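Local coordinates for protein diguanylate cyclase (Vibrio cholerae serotype O1, PDB 6EIB) that catalyses the condensation of two GTP molecules into cyclic di-GMP through its magnesium-dependent GGDEF domain and takes part in biofilm formation, at residues V91-R102 / R152-Q160. Numbering follows the deposited sequence. Where two conformers were deposited one is given.
With SO4 (sulfate ion), chain G; EDO (1,2-ethanediol), chain I; ACT (acetate ion), chain P; SO4 (sulfate ion), chain E.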
ATOM      1  N   VAL A  91       6.028  -8.331  -9.903  1.00 27.99           N
ATOM      2  CA  VAL A  91       5.830  -8.306  -8.445  1.00 26.77           C
ATOM      3  C   VAL A  91       7.110  -7.890  -7.695  1.00 28.61           C
ATOM      4  O   VAL A  91       7.013  -7.159  -6.711  1.00 29.45           O
ATOM      5  CB  VAL A  91       5.282  -9.672  -7.922  1.00 22.91           C
ATOM      6  CG1 VAL A  91       6.322 -10.789  -8.025  1.00 23.47           C
ATOM      7  CG2 VAL A  91       4.712  -9.542  -6.489  1.00 22.98           C
ATOM      8  N   GLU A  92       8.289  -8.314  -8.153  1.00 32.01           N
ATOM      9  CA  GLU A  92       9.564  -7.928  -7.508  1.00 35.19           C
ATOM     10  C   GLU A  92       9.826  -6.447  -7.516  1.00 33.16           C
ATOM     11  O   GLU A  92      10.355  -5.910  -6.545  1.00 33.46           O
ATOM     12  CB  GLU A  92      10.774  -8.622  -8.151  1.00 40.81           C
ATOM     13  CG  GLU A  92      11.058 -10.057  -7.676  1.00 46.15           C
ATOM     14  CD  GLU A  92      10.250 -11.147  -8.393  1.00 50.80           C
ATOM     15  OE1 GLU A  92       9.455 -10.831  -9.289  1.00 51.64           O
ATOM     16  OE2 GLU A  92      10.440 -12.345  -8.084  1.00 53.08           O
ATOM     17  N   THR A  93       9.480  -5.787  -8.610  1.00 32.44           N
ATOM     18  CA  THR A  93       9.628  -4.342  -8.694  1.00 31.65           C
ATOM     19  C   THR A  93       8.716  -3.713  -7.645  1.00 29.16           C
ATOM     20  O   THR A  93       9.153  -2.869  -6.856  1.00 29.09           O
ATOM     21  CB  THR A  93       9.274  -3.839 -10.095  1.00 32.10           C
ATOM     22  OG1 THR A  93      10.106  -4.504 -11.057  1.00 32.50           O
ATOM     23  CG2 THR A  93       9.474  -2.327 -10.194  1.00 33.09           C
ATOM     24  N   ALA A  94       7.479  -4.204  -7.557  1.00 25.64           N
ATOM     25  CA  ALA A  94       6.540  -3.699  -6.560  1.00 23.68           C
ATOM     26  C   ALA A  94       7.065  -3.927  -5.138  1.00 23.69           C
ATOM     27  O   ALA A  94       6.908  -3.072  -4.282  1.00 23.55           O
ATOM     28  CB  ALA A  94       5.159  -4.370  -6.726  1.00 21.88           C
ATOM     29  N   PHE A  95       7.682  -5.077  -4.897  1.00 23.93           N
ATOM     30  CA  PHE A  95       8.220  -5.377  -3.592  1.00 26.35           C
ATOM     31  C   PHE A  95       9.309  -4.356  -3.238  1.00 28.66           C
ATOM     32  O   PHE A  95       9.320  -3.781  -2.140  1.00 26.72           O
ATOM     33  CB  PHE A  95       8.777  -6.793  -3.561  1.00 28.64           C
ATOM     34  CG  PHE A  95       9.345  -7.179  -2.230  1.00 29.66           C
ATOM     35  CD1 PHE A  95       8.509  -7.549  -1.172  1.00 29.28           C
ATOM     36  CD2 PHE A  95      10.711  -7.154  -2.022  1.00 31.79           C
ATOM     37  CE1 PHE A  95       9.052  -7.891   0.076  1.00 30.31           C
ATOM     38  CE2 PHE A  95      11.262  -7.502  -0.779  1.00 32.05           C
ATOM     39  CZ  PHE A  95      10.430  -7.864   0.265  1.00 31.21           C
ATOM     40  N   HIS A  96      10.196  -4.107  -4.194  1.00 29.09           N
ATOM     41  CA  HIS A  96      11.247  -3.141  -3.962  1.00 32.55           C
ATOM     42  C   HIS A  96      10.675  -1.756  -3.667  1.00 30.35           C
ATOM     43  O   HIS A  96      11.118  -1.086  -2.739  1.00 30.94           O
ATOM     44  CB  HIS A  96      12.172  -3.067  -5.165  1.00 38.06           C
ATOM     45  CG  HIS A  96      13.005  -4.292  -5.357  1.00 43.83           C
ATOM     46  ND1 HIS A  96      13.464  -5.048  -4.299  1.00 46.49           N
ATOM     47  CD2 HIS A  96      13.507  -4.866  -6.478  1.00 47.16           C
ATOM     48  CE1 HIS A  96      14.193  -6.051  -4.763  1.00 48.69           C
ATOM     49  NE2 HIS A  96      14.240  -5.961  -6.081  1.00 49.12           N
ATOM     50  N   LEU A  97       9.659  -1.344  -4.414  1.00 27.98           N
ATOM     51  CA  LEU A  97       9.002  -0.078  -4.140  1.00 27.30           C
ATOM     52  C   LEU A  97       8.385  -0.077  -2.752  1.00 26.57           C
ATOM     53  O   LEU A  97       8.478   0.908  -1.997  1.00 26.44           O
ATOM     54  CB  LEU A  97       7.929   0.201  -5.176  1.00 28.00           C
ATOM     55  CG  LEU A  97       8.497   0.399  -6.579  1.00 32.17           C
ATOM     56  CD1 LEU A  97       7.346   0.490  -7.570  1.00 31.91           C
ATOM     57  CD2 LEU A  97       9.441   1.633  -6.650  1.00 30.22           C
ATOM     58  N   ALA A  98       7.774  -1.198  -2.402  1.00 24.25           N
ATOM     59  CA  ALA A  98       7.136  -1.264  -1.097  1.00 22.55           C
ATOM     60  C   ALA A  98       8.161  -1.083   0.007  1.00 22.68           C
ATOM     61  O   ALA A  98       7.892  -0.366   0.979  1.00 22.05           O
ATOM     62  CB  ALA A  98       6.395  -2.566  -0.943  1.00 22.35           C
ATOM     63  N   GLU A  99       9.329  -1.714  -0.140  1.00 25.33           N
ATOM     64  CA  GLU A  99      10.380  -1.608   0.863  1.00 28.99           C
ATOM     65  C   GLU A  99      10.901  -0.181   1.017  1.00 30.68           C
ATOM     66  O   GLU A  99      11.224   0.249   2.143  1.00 30.62           O
ATOM     67  CB  GLU A  99      11.561  -2.533   0.532  1.00 32.80           C
ATOM     68  CG  GLU A  99      11.375  -4.012   0.859  1.00 35.46           C
ATOM     69  CD  GLU A  99      11.352  -4.317   2.371  1.00 39.52           C
ATOM     70  OE1 GLU A  99      11.483  -3.404   3.213  1.00 41.47           O
ATOM     71  OE2 GLU A  99      11.245  -5.500   2.726  1.00 41.34           O
ATOM     72  N   GLN A 100      11.034   0.522  -0.112  1.00 29.56           N
ATOM     73  CA  GLN A 100      11.473   1.919  -0.100  1.00 32.02           C
ATOM     74  C   GLN A 100      10.444   2.792   0.631  1.00 29.92           C
ATOM     75  O   GLN A 100      10.807   3.687   1.390  1.00 29.49           O
ATOM     76  CB  GLN A 100      11.689   2.432  -1.528  1.00 35.49           C
ATOM     77  CG  GLN A 100      12.889   1.823  -2.237  1.00 39.84           C
ATOM     78  CD  GLN A 100      13.118   2.433  -3.604  1.00 43.94           C
ATOM     79  OE1 GLN A 100      12.170   2.806  -4.291  1.00 44.31           O
ATOM     80  NE2 GLN A 100      14.383   2.548  -4.004  1.00 47.98           N
ATOM     81  N   ILE A 101       9.159   2.561   0.367  1.00 26.80           N
ATOM     82  CA  ILE A 101       8.131   3.298   1.078  1.00 24.86           C
ATOM     83  C   ILE A 101       8.216   3.010   2.596  1.00 24.34           C
ATOM     84  O   ILE A 101       8.124   3.941   3.400  1.00 25.08           O
ATOM     85  CB  ILE A 101       6.720   2.928   0.555  1.00 29.68           C
ATOM     86  CG1 ILE A 101       6.542   3.406  -0.883  1.00 29.43           C
ATOM     87  CG2 ILE A 101       5.576   3.499   1.459  1.00 21.88           C
ATOM     88  CD1 ILE A 101       5.460   2.647  -1.604  1.00 26.95           C
ATOM     89  N   ARG A 102       8.367   1.730   2.969  1.00 22.69           N
ATOM     90  CA  ARG A 102       8.465   1.325   4.382  1.00 22.77           C
ATOM     91  C   ARG A 102       9.618   2.065   5.053  1.00 25.48           C
ATOM     92  O   ARG A 102       9.475   2.606   6.160  1.00 26.26           O
ATOM     93  CB  ARG A 102       8.671  -0.194   4.510  1.00 23.16           C
ATOM     94  CG  ARG A 102       8.777  -0.677   5.955  1.00 24.18           C
ATOM     95  CD  ARG A 102       9.291  -2.112   6.098  1.00 26.25           C
ATOM     96  NE  ARG A 102      10.568  -2.352   5.437  1.00 30.02           N
ATOM     97  CZ  ARG A 102      11.737  -1.886   5.864  1.00 31.65           C
ATOM     98  NH1 ARG A 102      11.811  -1.118   6.949  1.00 30.26           N
ATOM     99  NH2 ARG A 102      12.833  -2.173   5.190  1.00 34.57           N
ATOM    100  N   ARG A 152       6.350  -4.720  13.849  1.00 27.09           N
ATOM    101  CA  ARG A 152       6.009  -3.540  13.082  1.00 27.00           C
ATOM    102  C   ARG A 152       7.134  -3.405  12.083  1.00 25.29           C
ATOM    103  O   ARG A 152       8.116  -4.132  12.184  1.00 25.60           O
ATOM    104  CB  ARG A 152       5.891  -2.300  13.975  1.00 27.94           C
ATOM    105  CG  ARG A 152       7.198  -1.940  14.675  1.00 30.10           C
ATOM    106  CD  ARG A 152       7.107  -0.735  15.598  1.00 30.23           C
ATOM    107  NE  ARG A 152       8.461  -0.398  16.059  1.00 32.79           N
ATOM    108  CZ  ARG A 152       8.750   0.521  16.977  1.00 34.63           C
ATOM    109  NH1 ARG A 152       7.781   1.230  17.551  1.00 33.51           N
ATOM    110  NH2 ARG A 152      10.020   0.726  17.317  1.00 37.33           N
ATOM    111  N   ASN A 153       6.973  -2.539  11.092  1.00 24.96           N
ATOM    112  CA  ASN A 153       8.076  -2.238  10.165  1.00 25.22           C
ATOM    113  C   ASN A 153       8.594  -3.486   9.418  1.00 28.43           C
ATOM    114  O   ASN A 153       9.780  -3.838   9.538  1.00 30.80           O
ATOM    115  CB  ASN A 153       9.223  -1.550  10.907  1.00 25.64           C
ATOM    116  CG  ASN A 153      10.217  -0.909   9.952  1.00 26.22           C
ATOM    117  OD1 ASN A 153       9.829  -0.471   8.845  1.00 23.74           O
ATOM    118  ND2 ASN A 153      11.482  -0.773  10.391  1.00 26.62           N
ATOM    119  N   ARG A 154       7.685  -4.154   8.669  1.00 26.98           N
ATOM    120  CA  ARG A 154       7.974  -5.406   7.944  1.00 26.45           C
ATOM    121  C   ARG A 154       7.269  -5.457   6.579  1.00 25.37           C
ATOM    122  O   ARG A 154       6.154  -4.983   6.431  1.00 23.82           O
ATOM    123  CB  ARG A 154       7.532  -6.634   8.746  1.00 26.75           C
ATOM    124  CG  ARG A 154       8.249  -6.825  10.125  1.00 31.08           C
ATOM    125  CD  ARG A 154       9.718  -7.198   9.918  1.00 31.96           C
ATOM    126  NE  ARG A 154      10.376  -7.654  11.140  1.00 33.05           N
ATOM    127  CZ  ARG A 154      10.966  -6.841  12.012  1.00 34.05           C
ATOM    128  NH1 ARG A 154      10.978  -5.526  11.796  1.00 34.12           N
ATOM    129  NH2 ARG A 154      11.548  -7.338  13.092  1.00 35.26           N
ATOM    130  N   CYS A 155       7.922  -6.091   5.614  1.00 25.77           N
ATOM    131  CA  CYS A 155       7.368  -6.262   4.279  0.55 26.07           C
ATOM    132  C   CYS A 155       7.432  -7.716   3.866  1.00 26.90           C
ATOM    133  O   CYS A 155       8.419  -8.399   4.141  1.00 29.65           O
ATOM    134  CB  CYS A 155       8.118  -5.411   3.259  0.55 26.32           C
ATOM    135  SG  CYS A 155       7.628  -3.708   3.279  0.55 26.35           S
ATOM    136  N   CYS A 156       6.380  -8.196   3.201  1.00 24.45           N
ATOM    137  CA  CYS A 156       6.354  -9.580   2.731  0.56 24.04           C
ATOM    138  C   CYS A 156       5.772  -9.689   1.327  1.00 23.88           C
ATOM    139  O   CYS A 156       4.809  -9.015   0.984  1.00 21.41           O
ATOM    140  CB  CYS A 156       5.541 -10.474   3.676  0.56 23.88           C
ATOM    141  SG  CYS A 156       6.474 -11.100   5.086  0.56 28.86           S
ATOM    142  N   ILE A 157       6.354 -10.559   0.516  1.00 25.43           N
ATOM    143  CA  ILE A 157       5.738 -10.876  -0.770  1.00 27.11           C
ATOM    144  C   ILE A 157       4.931 -12.173  -0.611  1.00 28.20           C
ATOM    145  O   ILE A 157       5.360 -13.099   0.082  1.00 27.92           O
ATOM    146  CB  ILE A 157       6.785 -11.010  -1.860  1.00 30.34           C
ATOM    147  CG1 ILE A 157       6.141 -11.171  -3.232  1.00 31.22           C
ATOM    148  CG2 ILE A 157       7.683 -12.170  -1.586  1.00 33.45           C
ATOM    149  CD1 ILE A 157       7.184 -11.005  -4.312  1.00 34.29           C
ATOM    150  N   TYR A 158       3.739 -12.239  -1.183  1.00 30.30           N
ATOM    151  CA  TYR A 158       2.985 -13.495  -1.068  1.00 33.62           C
ATOM    152  C   TYR A 158       3.612 -14.642  -1.833  1.00 38.60           C
ATOM    153  O   TYR A 158       3.920 -14.508  -3.011  1.00 40.64           O
ATOM    154  CB  TYR A 158       1.548 -13.317  -1.542  1.00 33.02           C
ATOM    155  CG  TYR A 158       0.751 -14.599  -1.472  1.00 34.65           C
ATOM    156  CD1 TYR A 158       0.750 -15.499  -2.548  1.00 35.52           C
ATOM    157  CD2 TYR A 158       0.013 -14.920  -0.351  1.00 35.81           C
ATOM    158  CE1 TYR A 158       0.037 -16.675  -2.504  1.00 36.78           C
ATOM    159  CE2 TYR A 158      -0.714 -16.102  -0.295  1.00 36.96           C
ATOM    160  CZ  TYR A 158      -0.693 -16.972  -1.377  1.00 38.12           C
ATOM    161  OH  TYR A 158      -1.411 -18.148  -1.341  1.00 40.24           O
ATOM    162  N   ARG A 159       3.738 -15.780  -1.164  1.00 42.26           N
ATOM    163  CA  ARG A 159       4.105 -17.049  -1.782  1.00 48.39           C
ATOM    164  C   ARG A 159       3.144 -18.138  -1.302  1.00 52.50           C
ATOM    165  O   ARG A 159       2.658 -18.102  -0.170  1.00 51.54           O
ATOM    166  CB  ARG A 159       5.555 -17.441  -1.487  1.00 51.03           C
ATOM    167  CG  ARG A 159       6.585 -16.536  -2.119  1.00 52.52           C
ATOM    168  CD  ARG A 159       6.340 -16.440  -3.622  1.00 53.91           C
ATOM    169  NE  ARG A 159       7.279 -15.532  -4.279  1.00 55.23           N
ATOM    170  CZ  ARG A 159       7.137 -15.059  -5.516  1.00 55.19           C
ATOM    171  NH1 ARG A 159       6.081 -15.398  -6.254  1.00 54.06           N
ATOM    172  NH2 ARG A 159       8.055 -14.235  -6.012  1.00 56.11           N
ATOM    173  N   GLN A 160       2.911 -19.117  -2.164  1.00 57.16           N
ATOM    174  CA  GLN A 160       2.028 -20.234  -1.866  1.00 61.72           C
ATOM    175  C   GLN A 160       2.832 -21.320  -1.172  1.00 66.37           C
ATOM    176  O   GLN A 160       2.276 -22.276  -0.637  1.00 68.56           O
ATOM    177  CB  GLN A 160       1.415 -20.769  -3.171  1.00 63.45           C
ATOM    178  CG  GLN A 160       0.379 -21.878  -3.038  1.00 65.56           C
ATOM    179  CD  GLN A 160      -0.934 -21.375  -2.487  1.00 65.95           C
ATOM    180  OE1 GLN A 160      -1.117 -21.311  -1.272  1.00 66.46           O
ATOM    181  NE2 GLN A 160      -1.853 -21.000  -3.375  1.00 66.04           N
TER
HETATM  182  S   SO4 G 203      -3.601 -20.203   0.440  1.00 90.43           S
HETATM  183  O1  SO4 G 203      -3.499 -18.761   0.607  1.00 90.64           O
HETATM  184  O2  SO4 G 203      -2.404 -20.824   0.997  1.00 90.62           O
HETATM  185  O3  SO4 G 203      -4.764 -20.702   1.174  1.00 90.69           O
HETATM  186  O4  SO4 G 203      -3.717 -20.504  -0.983  1.00 89.93           O
HETATM  187  C1  EDO I 205      12.269  -1.592  13.608  1.00 50.90           C
HETATM  188  O1  EDO I 205      11.646  -0.633  12.756  1.00 52.26           O
HETATM  189  C2  EDO I 205      11.849  -1.244  15.018  1.00 50.94           C
HETATM  190  O2  EDO I 205      10.450  -1.528  15.157  1.00 50.81           O
HETATM  191  C   ACT P 212      15.798  -0.977   7.264  1.00 67.41           C
HETATM  192  O   ACT P 212      16.228  -1.503   8.314  1.00 67.63           O
HETATM  193  OXT ACT P 212      15.367  -1.766   6.397  1.00 67.08           O
HETATM  194  CH3 ACT P 212      15.812   0.508   7.050  1.00 67.47           C
HETATM  195  S   SO4 E 201       4.694 -11.026 -12.381  1.00 35.05           S
HETATM  196  O1  SO4 E 201       3.491 -10.476 -11.763  1.00 36.66           O
HETATM  197  O2  SO4 E 201       5.839 -10.214 -12.003  1.00 35.34           O
HETATM  198  O3  SO4 E 201       4.903 -12.402 -11.954  1.00 32.57           O
HETATM  199  O4  SO4 E 201       4.567 -10.953 -13.855  1.00 37.46           O
HETATM  200  O   HOH W   1      10.798  -6.178   5.454  1.00 44.89           O
HETATM  201  O   HOH W   2       8.237   1.485   8.367  1.00 21.64           O
HETATM  202  O   HOH W   3      13.745   0.464   9.355  1.00 38.22           O
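Arg102 and Asn153 meet at about a right angle, with the guanidinium and amide planes 58° apart. Arg102 NH1 donates to Asn153 OD1 at 2.8 Å. The N-H points fairly straight at the oxygen and keeps to the guanidinium plane, but it arrives from above the carbonyl plane. A water also donates to Asn153 OD1 and to Arg102 O. On the helix, Arg102 NE and NH2 both grip Glu99 OE1, NE at 2.6 Å, from opposite faces of the carboxylate. A bend at chi3 (55°) folds the arginine back to make this side-on salt bridge. Glu99 OE2 lies 3.2 Å from Cys155 CB, and a water bridges it to the strand by donating a hydrogen bond to OE2 and accepting one from Cys155 N. The Cys155 side chain has two conformers, so the approach of its SG to Arg102 CD, 3.6 Å in one of them, is doubtful as a fixed contact.

Further along, the contact turns apolar. Phe95 CG is anti to the backbone N (chi1 -180°), and the ring reaches the strand with its CD1-CE1 side. Phe95 CE1 sits 4.1 Å from Cys155 CB, and Phe95 CD1 is 3.9 Å from Ile157 CB. The backbone carbonyl carbons of Cys155 and Cys156 lie at the ring edge. Ile157 sends CD1 to Val91 CG2, 3.6 Å away. Beyond it, Glu92 OE2 and Arg159 NH2 form a long salt bridge of 3.7 Å.

Residues 91-102 of helix 91-107 run antiparallel to the edge strand 154-157, which pairs with strand 119-125 in the central sheet of the GGDEF domain. Asn153 N is also hydrogen-bonded to Asp39 OD2. The chemistry is graded: a bonded polar cluster at Arg102, an apolar middle, and a loose ion pair at Arg159. With both its NE and NH2 on Glu99 and NH1 on Asn153, the Arg102 guanidinium is probably held in a fixed orientation.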